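Local atomic coordinates of cystatin-2 (Ornithodoros moubata, PDB entry 3L0R), a protein that inhibits cysteine proteinases of broad range, including mammalian cathepsins L, S, B, C and H, and is found in the saliva of a soft tick. Residues Val49-Asn53 and Val91-Trp97; Phe23-Gln28 and Lys101-Tyr106; Val38-Val44 and Lys55-Ser61. The contacts are given in a common frame with arbitrary orientation. Residues are numbered along the deposited sequence.

Contact 1: residues Val49-Asn53 and Val91-Trp97; sequences VAGMN and VIYHVPW
Gly51 sits at phi/psi 125°/-159°, where a CB would jam against the preceding carbonyl and lie 2.3 Å from His94 O, so glycine is required. Before it, Ala50 (-81°/67°) centres an inverse gamma turn, closed by a weak Gly51 N to Val49 O bond (2.8 Å). Antiparallel pairing follows: Met52 and His94 are a hydrogen-bonded pair (Met52 N to His94 O 3.0 Å, His94 N to Met52 O 2.9 Å), and Asn53 and Tyr93 a non-hydrogen-bonded pair, CA-CA 4.7 Å. By sequence, Gln47 to Gly51 is the QxVxG loop of cystatins and Pro96-Trp97 the PW of the second hairpin loop; in relatives these two form much of the wedge that enters the protease cleft. Their tips meet where Trp97 CH2 (chi1 p) lies 3.5 Å from Gly51 N. Tyr93 (chi1 t) swings its ring back under the first loop: its CE1 is 3.5 Å from Val49 CG2, and one water joins Tyr93 OH (2.6 Å) to Ala50 N (2.8 Å). The amide of Asn53 is held by Gln47.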
ATOM      1  N   VAL A  49      12.551  -4.809 -12.947  1.00 51.87           N
ATOM      2  CA  VAL A  49      13.422  -5.943 -12.615  1.00 52.18           C
ATOM      3  C   VAL A  49      12.882  -7.198 -13.344  1.00 52.60           C
ATOM      4  O   VAL A  49      12.361  -7.080 -14.461  1.00 53.15           O
ATOM      5  CB  VAL A  49      13.533  -6.122 -11.072  1.00 52.16           C
ATOM      6  CG1 VAL A  49      14.438  -5.035 -10.458  1.00 51.04           C
ATOM      7  CG2 VAL A  49      12.132  -6.118 -10.422  1.00 49.16           C
ATOM      8  N   ALA A  50      13.002  -8.392 -12.764  1.00 53.26           N
ATOM      9  CA  ALA A  50      12.361  -9.558 -13.388  1.00 54.71           C
ATOM     10  C   ALA A  50      10.887  -9.550 -13.000  1.00 54.56           C
ATOM     11  O   ALA A  50      10.410 -10.437 -12.284  1.00 56.06           O
ATOM     12  CB  ALA A  50      13.043 -10.866 -12.989  1.00 56.29           C
ATOM     13  N   GLY A  51      10.178  -8.542 -13.511  1.00 54.02           N
ATOM     14  CA  GLY A  51       8.908  -8.067 -12.969  1.00 53.25           C
ATOM     15  C   GLY A  51       9.048  -6.570 -12.703  1.00 52.34           C
ATOM     16  O   GLY A  51       9.929  -5.908 -13.274  1.00 52.83           O
ATOM     17  N   MET A  52       8.194  -6.040 -11.829  1.00 60.55           N
ATOM     18  CA  MET A  52       8.154  -4.620 -11.481  1.00 58.92           C
ATOM     19  C   MET A  52       8.164  -4.403  -9.971  1.00 56.98           C
ATOM     20  O   MET A  52       7.441  -5.082  -9.233  1.00 56.33           O
ATOM     21  CB  MET A  52       6.884  -3.975 -12.038  1.00 59.18           C
ATOM     22  CG  MET A  52       6.878  -3.775 -13.548  1.00 64.52           C
ATOM     23  SD  MET A  52       8.001  -2.457 -14.077  1.00 69.52           S
ATOM     24  CE  MET A  52       7.539  -1.209 -12.913  1.00 63.38           C
ATOM     25  N   ASN A  53       8.982  -3.447  -9.529  1.00 55.70           N
ATOM     26  CA  ASN A  53       8.910  -2.940  -8.173  1.00 54.54           C
ATOM     27  C   ASN A  53       8.108  -1.657  -8.131  1.00 53.55           C
ATOM     28  O   ASN A  53       8.303  -0.776  -8.976  1.00 54.21           O
ATOM     29  CB  ASN A  53      10.297  -2.673  -7.613  1.00 54.79           C
ATOM     30  CG  ASN A  53      10.999  -3.923  -7.208  1.00 56.75           C
ATOM     31  OD1 ASN A  53      10.386  -4.851  -6.662  1.00 57.36           O
ATOM     32  ND2 ASN A  53      12.301  -3.974  -7.470  1.00 56.10           N
ATOM     33  N   VAL A  91       7.045  -1.165  -0.561  1.00 53.73           N
ATOM     34  CA  VAL A  91       7.581  -1.727  -1.792  1.00 53.77           C
ATOM     35  C   VAL A  91       6.883  -3.053  -2.077  1.00 53.99           C
ATOM     36  O   VAL A  91       6.907  -3.977  -1.246  1.00 54.39           O
ATOM     37  CB  VAL A  91       9.118  -1.897  -1.769  1.00 55.41           C
ATOM     38  CG1 VAL A  91       9.619  -2.430  -3.121  1.00 55.07           C
ATOM     39  CG2 VAL A  91       9.818  -0.576  -1.424  1.00 54.63           C
ATOM     40  N   ILE A  92       6.234  -3.089  -3.247  1.00 53.57           N
ATOM     41  CA  ILE A  92       5.565  -4.264  -3.803  1.00 53.35           C
ATOM     42  C   ILE A  92       6.337  -4.752  -5.013  1.00 54.25           C
ATOM     43  O   ILE A  92       6.609  -3.981  -5.947  1.00 53.63           O
ATOM     44  CB  ILE A  92       4.089  -3.976  -4.258  1.00 52.30           C
ATOM     45  CG1 ILE A  92       3.222  -3.558  -3.083  1.00 51.60           C
ATOM     46  CG2 ILE A  92       3.451  -5.209  -4.940  1.00 52.31           C
ATOM     47  CD1 ILE A  92       2.990  -2.112  -3.016  1.00 54.05           C
ATOM     48  N   TYR A  93       6.663  -6.042  -4.961  1.00 55.53           N
ATOM     49  CA  TYR A  93       7.243  -6.805  -6.043  1.00 57.07           C
ATOM     50  C   TYR A  93       6.137  -7.567  -6.779  1.00 56.82           C
ATOM     51  O   TYR A  93       5.406  -8.355  -6.169  1.00 56.00           O
ATOM     52  CB  TYR A  93       8.242  -7.782  -5.452  1.00 59.81           C
ATOM     53  CG  TYR A  93       9.067  -8.522  -6.468  1.00 63.77           C
ATOM     54  CD1 TYR A  93       9.673  -7.854  -7.517  1.00 66.64           C
ATOM     55  CD2 TYR A  93       9.249  -9.885  -6.379  1.00 65.97           C
ATOM     56  CE1 TYR A  93      10.438  -8.522  -8.452  1.00 69.09           C
ATOM     57  CE2 TYR A  93      10.010 -10.555  -7.310  1.00 70.48           C
ATOM     58  CZ  TYR A  93      10.606  -9.857  -8.344  1.00 70.38           C
ATOM     59  OH  TYR A  93      11.375 -10.507  -9.279  1.00 73.54           O
ATOM     60  N   HIS A  94       6.019  -7.312  -8.088  1.00 58.13           N
ATOM     61  CA  HIS A  94       4.987  -7.902  -8.942  1.00 55.92           C
ATOM     62  C   HIS A  94       5.627  -8.755 -10.044  1.00 54.04           C
ATOM     63  O   HIS A  94       6.476  -8.275 -10.793  1.00 53.53           O
ATOM     64  CB  HIS A  94       4.123  -6.791  -9.568  1.00 57.19           C
ATOM     65  CG  HIS A  94       2.915  -7.282 -10.322  1.00 58.27           C
ATOM     66  ND1 HIS A  94       2.330  -6.557 -11.343  1.00 61.61           N
ATOM     67  CD2 HIS A  94       2.169  -8.406 -10.195  1.00 58.71           C
ATOM     68  CE1 HIS A  94       1.286  -7.215 -11.815  1.00 60.30           C
ATOM     69  NE2 HIS A  94       1.160  -8.334 -11.130  1.00 60.58           N
ATOM     70  N   VAL A  95       5.228 -10.025 -10.124  1.00 52.89           N
ATOM     71  CA  VAL A  95       5.619 -10.882 -11.237  1.00 51.20           C
ATOM     72  C   VAL A  95       4.345 -11.195 -12.033  1.00 52.35           C
ATOM     73  O   VAL A  95       3.655 -12.189 -11.748  1.00 53.94           O
ATOM     74  CB  VAL A  95       6.309 -12.167 -10.740  1.00 51.02           C
ATOM     75  CG1 VAL A  95       6.702 -13.095 -11.911  1.00 48.14           C
ATOM     76  CG2 VAL A  95       7.517 -11.804  -9.881  1.00 51.94           C
ATOM     77  N   PRO A  96       4.024 -10.353 -13.035  1.00 53.20           N
ATOM     78  CA  PRO A  96       2.702 -10.414 -13.675  1.00 56.14           C
ATOM     79  C   PRO A  96       2.385 -11.775 -14.321  1.00 57.23           C
ATOM     80  O   PRO A  96       1.245 -12.251 -14.222  1.00 60.34           O
ATOM     81  CB  PRO A  96       2.754  -9.291 -14.734  1.00 58.75           C
ATOM     82  CG  PRO A  96       3.854  -8.395 -14.290  1.00 57.34           C
ATOM     83  CD  PRO A  96       4.872  -9.317 -13.632  1.00 53.90           C
ATOM     84  N   TRP A  97       3.377 -12.403 -14.945  1.00 55.41           N
ATOM     85  CA  TRP A  97       3.146 -13.662 -15.636  1.00 57.16           C
ATOM     86  C   TRP A  97       2.931 -14.845 -14.681  1.00 57.08           C
ATOM     87  O   TRP A  97       2.566 -15.950 -15.117  1.00 59.65           O
ATOM     88  CB  TRP A  97       4.257 -13.956 -16.656  1.00 56.23           C
ATOM     89  CG  TRP A  97       5.617 -13.804 -16.103  1.00 52.57           C
ATOM     90  CD1 TRP A  97       6.401 -14.785 -15.556  1.00 49.81           C
ATOM     91  CD2 TRP A  97       6.369 -12.584 -16.011  1.00 50.79           C
ATOM     92  NE1 TRP A  97       7.598 -14.255 -15.150  1.00 47.70           N
ATOM     93  CE2 TRP A  97       7.609 -12.907 -15.412  1.00 48.61           C
ATOM     94  CE3 TRP A  97       6.115 -11.249 -16.386  1.00 51.87           C
ATOM     95  CZ2 TRP A  97       8.604 -11.943 -15.175  1.00 48.54           C
ATOM     96  CZ3 TRP A  97       7.098 -10.290 -16.152  1.00 52.33           C
ATOM     97  CH2 TRP A  97       8.331 -10.643 -15.553  1.00 51.42           C
TER
HETATM   98  O   HOH W   1      13.572  -9.382 -10.181  1.00 68.48           O

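Contact 2: residues Phe23-Gln28 and Lys101-Tyr106; sequences FATSSQ and KSVTSY
Val103 is the apolar centre: its side chain (chi1 t) points at the C-terminal turn of the helix, where CG2 lies 3.9 Å from Phe23 CE2 and 4.3 Å from Ala24 CB. Ala24 and Val103 are also the closest backbone pair, CA-CA 6.2 Å, which the small alanine makes possible. On one flank Phe23 (chi1 t, chi2 77°) points the CZ end of its ring at the strand, with Lys101 CD over one face and Phe23 CZ 3.8 Å from Lys101 CB. On the other, Tyr106 (chi1 t, chi2 111°) brings CE1 to 4.0 Å from Ala24 CB. Val103 and Tyr106 can both face the helix, although three positions apart, because Thr104 (phi/psi -65°/-44°) and Ser105 form a classic beta bulge opposite Val91. A type I turn from Thr25 to Gln28, with Gln28 N bonded to Thr25 O (3.0 Å), brings Gln28 over the tyrosine. With chi1, chi2 both m, Gln28 CG stands 3.6 Å from the Tyr106 ring centroid, 5° off the normal, a CH-pi contact, while Gln28 NE2 donates a hydrogen bond to Ala24 O (3.1 Å). At the polar edge Tyr106 OH donates to Thr25 OG1 (2.8 Å), and that threonine hydroxyl also bonds to Ala21 O within the helix. Such packing of a single helix, 15-25, on a curved antiparallel sheet is the cystatin fold; strand 100-108 is an edge strand of the sheet within this chain, paired with strand 86-95, while Thr25 and Tyr106 both reach Ile58 and Ile60 of strand 52-66.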
ATOM      1  N   PHE A  23      -3.586  -2.963  -1.186  1.00 53.54           N
ATOM      2  CA  PHE A  23      -3.079  -4.327  -1.118  1.00 55.16           C
ATOM      3  C   PHE A  23      -1.996  -4.429  -0.053  1.00 54.76           C
ATOM      4  O   PHE A  23      -2.010  -5.327   0.770  1.00 56.20           O
ATOM      5  CB  PHE A  23      -2.533  -4.805  -2.479  1.00 55.67           C
ATOM      6  CG  PHE A  23      -1.661  -6.024  -2.372  1.00 57.49           C
ATOM      7  CD1 PHE A  23      -2.231  -7.296  -2.196  1.00 59.09           C
ATOM      8  CD2 PHE A  23      -0.267  -5.907  -2.398  1.00 55.32           C
ATOM      9  CE1 PHE A  23      -1.424  -8.421  -2.068  1.00 60.74           C
ATOM     10  CE2 PHE A  23       0.546  -7.026  -2.258  1.00 56.84           C
ATOM     11  CZ  PHE A  23      -0.030  -8.287  -2.100  1.00 60.44           C
ATOM     12  N   ALA A  24      -1.067  -3.489  -0.071  1.00 54.09           N
ATOM     13  CA  ALA A  24       0.075  -3.532   0.832  1.00 54.54           C
ATOM     14  C   ALA A  24      -0.337  -3.231   2.276  1.00 54.81           C
ATOM     15  O   ALA A  24       0.196  -3.826   3.226  1.00 56.54           O
ATOM     16  CB  ALA A  24       1.149  -2.555   0.363  1.00 53.41           C
ATOM     17  N   THR A  25      -1.287  -2.316   2.434  1.00 55.85           N
ATOM     18  CA  THR A  25      -1.712  -1.868   3.754  1.00 54.60           C
ATOM     19  C   THR A  25      -2.614  -2.895   4.442  1.00 55.00           C
ATOM     20  O   THR A  25      -2.457  -3.179   5.643  1.00 54.78           O
ATOM     21  CB  THR A  25      -2.398  -0.489   3.650  1.00 54.14           C
ATOM     22  OG1 THR A  25      -1.427   0.463   3.192  1.00 54.95           O
ATOM     23  CG2 THR A  25      -2.949  -0.020   4.988  1.00 53.26           C
ATOM     24  N   SER A  26      -3.553  -3.450   3.678  1.00 55.73           N
ATOM     25  CA  SER A  26      -4.508  -4.431   4.182  1.00 56.47           C
ATOM     26  C   SER A  26      -3.763  -5.660   4.718  1.00 56.95           C
ATOM     27  O   SER A  26      -4.296  -6.506   5.440  1.00 57.51           O
ATOM     28  CB  SER A  26      -5.441  -4.842   3.038  1.00 58.14           C
ATOM     29  OG  SER A  26      -4.819  -5.722   2.100  1.00 59.47           O
ATOM     30  N   SER A  27      -2.506  -5.726   4.346  1.00 56.66           N
ATOM     31  CA  SER A  27      -1.727  -6.903   4.503  1.00 58.29           C
ATOM     32  C   SER A  27      -0.900  -6.811   5.803  1.00 57.69           C
ATOM     33  O   SER A  27      -0.268  -7.783   6.222  1.00 58.36           O
ATOM     34  CB  SER A  27      -0.850  -6.978   3.260  1.00 59.52           C
ATOM     35  OG  SER A  27       0.002  -8.055   3.335  1.00 62.29           O
ATOM     36  N   GLN A  28      -0.935  -5.634   6.435  1.00 55.94           N
ATOM     37  CA  GLN A  28      -0.177  -5.345   7.654  1.00 55.54           C
ATOM     38  C   GLN A  28      -1.054  -5.574   8.874  1.00 55.57           C
ATOM     39  O   GLN A  28      -1.735  -4.653   9.331  1.00 55.92           O
ATOM     40  CB  GLN A  28       0.328  -3.894   7.627  1.00 54.71           C
ATOM     41  CG  GLN A  28       1.187  -3.566   6.410  1.00 54.29           C
ATOM     42  CD  GLN A  28       2.290  -4.591   6.209  1.00 56.09           C
ATOM     43  OE1 GLN A  28       3.056  -4.872   7.131  1.00 57.36           O
ATOM     44  NE2 GLN A  28       2.368  -5.163   5.009  1.00 55.65           N
ATOM     45  N   LYS A 101       2.159 -10.937  -6.304  1.00 72.27           N
ATOM     46  CA  LYS A 101       2.519  -9.683  -5.654  1.00 66.64           C
ATOM     47  C   LYS A 101       2.952 -10.034  -4.238  1.00 64.78           C
ATOM     48  O   LYS A 101       2.285 -10.802  -3.541  1.00 67.72           O
ATOM     49  CB  LYS A 101       1.321  -8.727  -5.592  1.00 66.42           C
ATOM     50  CG  LYS A 101       0.879  -8.176  -6.920  1.00 70.32           C
ATOM     51  CD  LYS A 101      -0.108  -7.024  -6.732  1.00 73.01           C
ATOM     52  CE  LYS A 101      -1.588  -7.427  -6.922  1.00 81.42           C
ATOM     53  NZ  LYS A 101      -2.119  -7.215  -8.335  1.00 88.22           N
ATOM     54  N   SER A 102       4.080  -9.494  -3.818  1.00 61.84           N
ATOM     55  CA  SER A 102       4.508  -9.628  -2.441  1.00 60.96           C
ATOM     56  C   SER A 102       4.956  -8.277  -1.904  1.00 57.40           C
ATOM     57  O   SER A 102       5.362  -7.384  -2.651  1.00 56.49           O
ATOM     58  CB  SER A 102       5.608 -10.677  -2.306  1.00 64.09           C
ATOM     59  OG  SER A 102       6.362 -10.783  -3.488  1.00 65.30           O
ATOM     60  N   VAL A 103       4.843  -8.107  -0.596  1.00 57.11           N
ATOM     61  CA  VAL A 103       5.264  -6.862   0.013  1.00 54.03           C
ATOM     62  C   VAL A 103       6.712  -7.061   0.407  1.00 55.68           C
ATOM     63  O   VAL A 103       7.024  -7.816   1.348  1.00 58.37           O
ATOM     64  CB  VAL A 103       4.388  -6.499   1.207  1.00 53.79           C
ATOM     65  CG1 VAL A 103       4.834  -5.168   1.804  1.00 51.99           C
ATOM     66  CG2 VAL A 103       2.925  -6.437   0.769  1.00 53.27           C
ATOM     67  N   THR A 104       7.605  -6.424  -0.349  1.00 55.35           N
ATOM     68  CA  THR A 104       9.039  -6.522  -0.048  1.00 57.94           C
ATOM     69  C   THR A 104       9.373  -5.884   1.307  1.00 57.50           C
ATOM     70  O   THR A 104      10.123  -6.450   2.089  1.00 60.98           O
ATOM     71  CB  THR A 104       9.880  -5.883  -1.150  1.00 59.65           C
ATOM     72  OG1 THR A 104       9.529  -6.486  -2.396  1.00 60.93           O
ATOM     73  CG2 THR A 104      11.362  -6.103  -0.895  1.00 65.07           C
ATOM     74  N   SER A 105       8.809  -4.709   1.569  1.00 54.10           N
ATOM     75  CA  SER A 105       9.059  -3.979   2.804  1.00 54.16           C
ATOM     76  C   SER A 105       7.930  -3.001   3.020  1.00 51.33           C
ATOM     77  O   SER A 105       7.277  -2.571   2.079  1.00 50.19           O
ATOM     78  CB  SER A 105      10.420  -3.248   2.782  1.00 57.75           C
ATOM     79  OG  SER A 105      10.507  -2.251   1.769  1.00 56.40           O
ATOM     80  N   TYR A 106       7.687  -2.667   4.274  1.00 52.18           N
ATOM     81  CA  TYR A 106       6.641  -1.739   4.630  1.00 51.38           C
ATOM     82  C   TYR A 106       7.133  -1.005   5.867  1.00 54.08           C
ATOM     83  O   TYR A 106       7.248  -1.588   6.952  1.00 56.32           O
ATOM     84  CB  TYR A 106       5.331  -2.492   4.885  1.00 50.86           C
ATOM     85  CG  TYR A 106       4.099  -1.620   4.901  1.00 50.64           C
ATOM     86  CD1 TYR A 106       3.147  -1.706   3.881  1.00 50.99           C
ATOM     87  CD2 TYR A 106       3.853  -0.747   5.955  1.00 52.81           C
ATOM     88  CE1 TYR A 106       1.987  -0.926   3.897  1.00 51.48           C
ATOM     89  CE2 TYR A 106       2.693   0.031   5.991  1.00 54.33           C
ATOM     90  CZ  TYR A 106       1.770  -0.056   4.961  1.00 54.14           C
ATOM     91  OH  TYR A 106       0.638   0.721   5.007  1.00 56.66           O
TER

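Contact 3: residues Val38-Val44 and Lys55-Ser61; sequences VVTVKEV and KLTIEIS
Lys42 NZ and Glu59 OE2 form a salt bridge of 2.8 Å across the two strands, on the face shared by Thr40, Glu43 and Thr57; Glu43 itself turns to Arg9. Two classic bulges shape the backbone. At the first, Val39 N (2.8 Å) and Thr40 N (3.3 Å) both donate to Glu59 O, and Glu59 N returns to Thr40 O at 2.8 Å. At the second, Lys42 N (2.7 Å) and Glu43 N (3.1 Å) share Thr57 O, with Thr57 N to Glu43 O at 2.9 Å. Val39 (psi -47°) and Lys42 (psi -39°) carry the extra residues, each shifting the register by one. The pairs Val38-Ile60, Val41-Ile58 and Val44-Leu56 are non-hydrogen-bonded and point to the other face, where Val44 CG2 meets Leu56 CD2 at 3.7 Å and Val38, Val44 and Ile58 touch helix 15-25. The axes of 40-44 and 55-61 approach to 4.6 Å, with 156° between their N-to-C directions: a bulged, twisted antiparallel hairpin curling around the helix, as in the cystatin fold.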
ATOM      1  N   VAL A  38      -5.608   3.149   3.610  1.00 52.81           N
ATOM      2  CA  VAL A  38      -4.970   4.234   2.907  1.00 53.46           C
ATOM      3  C   VAL A  38      -5.817   5.504   2.943  1.00 54.85           C
ATOM      4  O   VAL A  38      -7.007   5.475   2.648  1.00 56.85           O
ATOM      5  CB  VAL A  38      -4.661   3.838   1.452  1.00 54.13           C
ATOM      6  CG1 VAL A  38      -3.976   4.992   0.712  1.00 55.89           C
ATOM      7  CG2 VAL A  38      -3.789   2.622   1.427  1.00 52.92           C
ATOM      8  N   VAL A  39      -5.178   6.616   3.300  1.00 54.79           N
ATOM      9  CA  VAL A  39      -5.776   7.921   3.247  1.00 55.66           C
ATOM     10  C   VAL A  39      -5.314   8.587   1.960  1.00 56.95           C
ATOM     11  O   VAL A  39      -6.119   9.158   1.228  1.00 58.47           O
ATOM     12  CB  VAL A  39      -5.357   8.773   4.473  1.00 56.02           C
ATOM     13  CG1 VAL A  39      -5.882  10.217   4.374  1.00 56.57           C
ATOM     14  CG2 VAL A  39      -5.869   8.137   5.750  1.00 56.66           C
ATOM     15  N   THR A  40      -4.017   8.518   1.674  1.00 56.51           N
ATOM     16  CA  THR A  40      -3.483   9.182   0.484  1.00 57.95           C
ATOM     17  C   THR A  40      -2.224   8.513  -0.062  1.00 57.13           C
ATOM     18  O   THR A  40      -1.479   7.893   0.678  1.00 55.89           O
ATOM     19  CB  THR A  40      -3.323  10.733   0.697  1.00 59.28           C
ATOM     20  OG1 THR A  40      -2.305  11.252  -0.149  1.00 60.77           O
ATOM     21  CG2 THR A  40      -2.950  11.065   2.114  1.00 59.45           C
ATOM     22  N   VAL A  41      -2.052   8.594  -1.380  1.00 53.09           N
ATOM     23  CA  VAL A  41      -0.844   8.151  -2.079  1.00 51.85           C
ATOM     24  C   VAL A  41      -0.065   9.409  -2.443  1.00 52.11           C
ATOM     25  O   VAL A  41      -0.484  10.163  -3.325  1.00 53.12           O
ATOM     26  CB  VAL A  41      -1.166   7.321  -3.370  1.00 51.66           C
ATOM     27  CG1 VAL A  41       0.129   6.778  -4.055  1.00 49.69           C
ATOM     28  CG2 VAL A  41      -2.111   6.166  -3.053  1.00 52.64           C
ATOM     29  N   LYS A  42       1.051   9.638  -1.754  1.00 52.26           N
ATOM     30  CA  LYS A  42       1.813  10.873  -1.905  1.00 53.67           C
ATOM     31  C   LYS A  42       2.804  10.807  -3.057  1.00 53.33           C
ATOM     32  O   LYS A  42       2.995  11.785  -3.795  1.00 53.94           O
ATOM     33  CB  LYS A  42       2.542  11.214  -0.601  1.00 55.78           C
ATOM     34  CG  LYS A  42       1.629  11.736   0.482  1.00 59.66           C
ATOM     35  CD  LYS A  42       2.129  11.346   1.857  1.00 67.64           C
ATOM     36  CE  LYS A  42       3.351  12.152   2.306  1.00 74.70           C
ATOM     37  NZ  LYS A  42       3.250  12.616   3.738  1.00 80.48           N
ATOM     38  N   GLU A  43       3.438   9.645  -3.207  1.00 52.56           N
ATOM     39  CA  GLU A  43       4.538   9.513  -4.140  1.00 53.49           C
ATOM     40  C   GLU A  43       4.681   8.077  -4.641  1.00 51.45           C
ATOM     41  O   GLU A  43       4.450   7.135  -3.885  1.00 50.26           O
ATOM     42  CB  GLU A  43       5.818  10.035  -3.479  1.00 55.97           C
ATOM     43  CG  GLU A  43       7.077   9.706  -4.239  1.00 58.62           C
ATOM     44  CD  GLU A  43       8.314  10.403  -3.697  1.00 62.97           C
ATOM     45  OE1 GLU A  43       8.237  11.064  -2.609  1.00 65.69           O
ATOM     46  OE2 GLU A  43       9.355  10.291  -4.401  1.00 65.18           O
ATOM     47  N   VAL A  44       5.032   7.924  -5.927  1.00 51.49           N
ATOM     48  CA  VAL A  44       5.192   6.598  -6.559  1.00 49.82           C
ATOM     49  C   VAL A  44       6.438   6.514  -7.461  1.00 50.82           C
ATOM     50  O   VAL A  44       6.702   7.405  -8.257  1.00 52.39           O
ATOM     51  CB  VAL A  44       3.929   6.176  -7.380  1.00 49.40           C
ATOM     52  CG1 VAL A  44       4.138   4.817  -8.070  1.00 47.15           C
ATOM     53  CG2 VAL A  44       2.703   6.130  -6.491  1.00 48.45           C
ATOM     54  N   LYS A  55       7.313   1.369  -5.509  1.00 51.32           N
ATOM     55  CA  LYS A  55       7.612   2.058  -4.262  1.00 50.68           C
ATOM     56  C   LYS A  55       6.583   3.187  -3.988  1.00 50.51           C
ATOM     57  O   LYS A  55       6.569   4.236  -4.642  1.00 50.86           O
ATOM     58  CB  LYS A  55       9.060   2.551  -4.259  1.00 51.61           C
ATOM     59  CG  LYS A  55       9.429   3.379  -3.028  1.00 52.39           C
ATOM     60  CD  LYS A  55      10.800   3.042  -2.523  1.00 53.99           C
ATOM     61  CE  LYS A  55      11.870   3.664  -3.367  1.00 56.95           C
ATOM     62  NZ  LYS A  55      13.167   3.017  -3.092  1.00 58.51           N
ATOM     63  N   LEU A  56       5.721   2.947  -3.004  1.00 49.76           N
ATOM     64  CA  LEU A  56       4.648   3.871  -2.683  1.00 49.76           C
ATOM     65  C   LEU A  56       4.856   4.527  -1.326  1.00 49.86           C
ATOM     66  O   LEU A  56       5.010   3.836  -0.302  1.00 50.00           O
ATOM     67  CB  LEU A  56       3.297   3.151  -2.719  1.00 49.46           C
ATOM     68  CG  LEU A  56       3.126   2.050  -3.786  1.00 50.77           C
ATOM     69  CD1 LEU A  56       1.935   1.186  -3.455  1.00 49.75           C
ATOM     70  CD2 LEU A  56       3.013   2.625  -5.218  1.00 51.83           C
ATOM     71  N   THR A  57       4.899   5.857  -1.346  1.00 49.88           N
ATOM     72  CA  THR A  57       4.898   6.676  -0.169  1.00 50.50           C
ATOM     73  C   THR A  57       3.426   7.079   0.040  1.00 50.98           C
ATOM     74  O   THR A  57       2.797   7.741  -0.802  1.00 50.92           O
ATOM     75  CB  THR A  57       5.832   7.906  -0.343  1.00 52.71           C
ATOM     76  OG1 THR A  57       7.119   7.463  -0.781  1.00 52.85           O
ATOM     77  CG2 THR A  57       6.010   8.672   0.962  1.00 53.41           C
ATOM     78  N   ILE A  58       2.873   6.615   1.153  1.00 50.97           N
ATOM     79  CA  ILE A  58       1.450   6.730   1.428  1.00 51.95           C
ATOM     80  C   ILE A  58       1.201   7.210   2.844  1.00 53.00           C
ATOM     81  O   ILE A  58       2.057   7.057   3.727  1.00 53.66           O
ATOM     82  CB  ILE A  58       0.713   5.384   1.230  1.00 50.49           C
ATOM     83  CG1 ILE A  58       1.012   4.435   2.395  1.00 50.69           C
ATOM     84  CG2 ILE A  58       1.070   4.759  -0.159  1.00 50.75           C
ATOM     85  CD1 ILE A  58       0.899   2.944   2.065  1.00 48.86           C
ATOM     86  N   GLU A  59       0.032   7.809   3.043  1.00 53.86           N
ATOM     87  CA  GLU A  59      -0.463   8.085   4.380  1.00 54.65           C
ATOM     88  C   GLU A  59      -1.518   7.079   4.767  1.00 53.35           C
ATOM     89  O   GLU A  59      -2.448   6.798   4.002  1.00 52.71           O
ATOM     90  CB  GLU A  59      -0.987   9.504   4.494  1.00 57.24           C
ATOM     91  CG  GLU A  59       0.137  10.502   4.505  1.00 60.58           C
ATOM     92  CD  GLU A  59      -0.336  11.924   4.394  1.00 66.21           C
ATOM     93  OE1 GLU A  59      -1.562  12.146   4.252  1.00 68.48           O
ATOM     94  OE2 GLU A  59       0.532  12.831   4.445  1.00 70.34           O
ATOM     95  N   ILE A  60      -1.344   6.514   5.958  1.00 53.19           N
ATOM     96  CA  ILE A  60      -2.255   5.497   6.460  1.00 52.02           C
ATOM     97  C   ILE A  60      -2.932   5.941   7.743  1.00 53.44           C
ATOM     98  O   ILE A  60      -2.481   6.880   8.415  1.00 54.22           O
ATOM     99  CB  ILE A  60      -1.563   4.115   6.649  1.00 51.09           C
ATOM    100  CG1 ILE A  60      -0.640   4.120   7.878  1.00 51.92           C
ATOM    101  CG2 ILE A  60      -0.856   3.690   5.348  1.00 48.62           C
ATOM    102  CD1 ILE A  60      -0.163   2.743   8.317  1.00 51.25           C
ATOM    103  N   SER A  61      -4.015   5.242   8.076  1.00 53.46           N
ATOM    104  CA  SER A  61      -4.845   5.581   9.226  1.00 55.03           C
ATOM    105  C   SER A  61      -5.614   4.328   9.592  1.00 54.61           C
ATOM    106  O   SER A  61      -6.026   3.589   8.703  1.00 54.60           O
ATOM    107  CB  SER A  61      -5.836   6.696   8.863  1.00 55.91           C
ATOM    108  OG  SER A  61      -6.203   7.448  10.004  1.00 58.30           O
TER

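In the fold
Contact centres lie about 13 Å (1 and 2), 12 Å (2 and 3) and 19 Å (1 and 3) apart, all on one antiparallel sheet ordered as in the chain: 8-10, 34-48, 52-66, 86-95, 100-108. Contact 2 closes the longest loop, helix to last strand, and encloses the other two, whose segments interleave. Strand 52-66 belongs to contact 3 along its middle and to contact 1 at its start; strand 86-95 then hands contact 1 on to contact 2 through Val91 O to Thr104 N (2.7 Å). Contact 2 packs helix 15-25 on the sheet, contact 3 pairs two strands touching that helix, and contact 1 lies at the hairpin end, consistent with the protease-binding edge of cystatins.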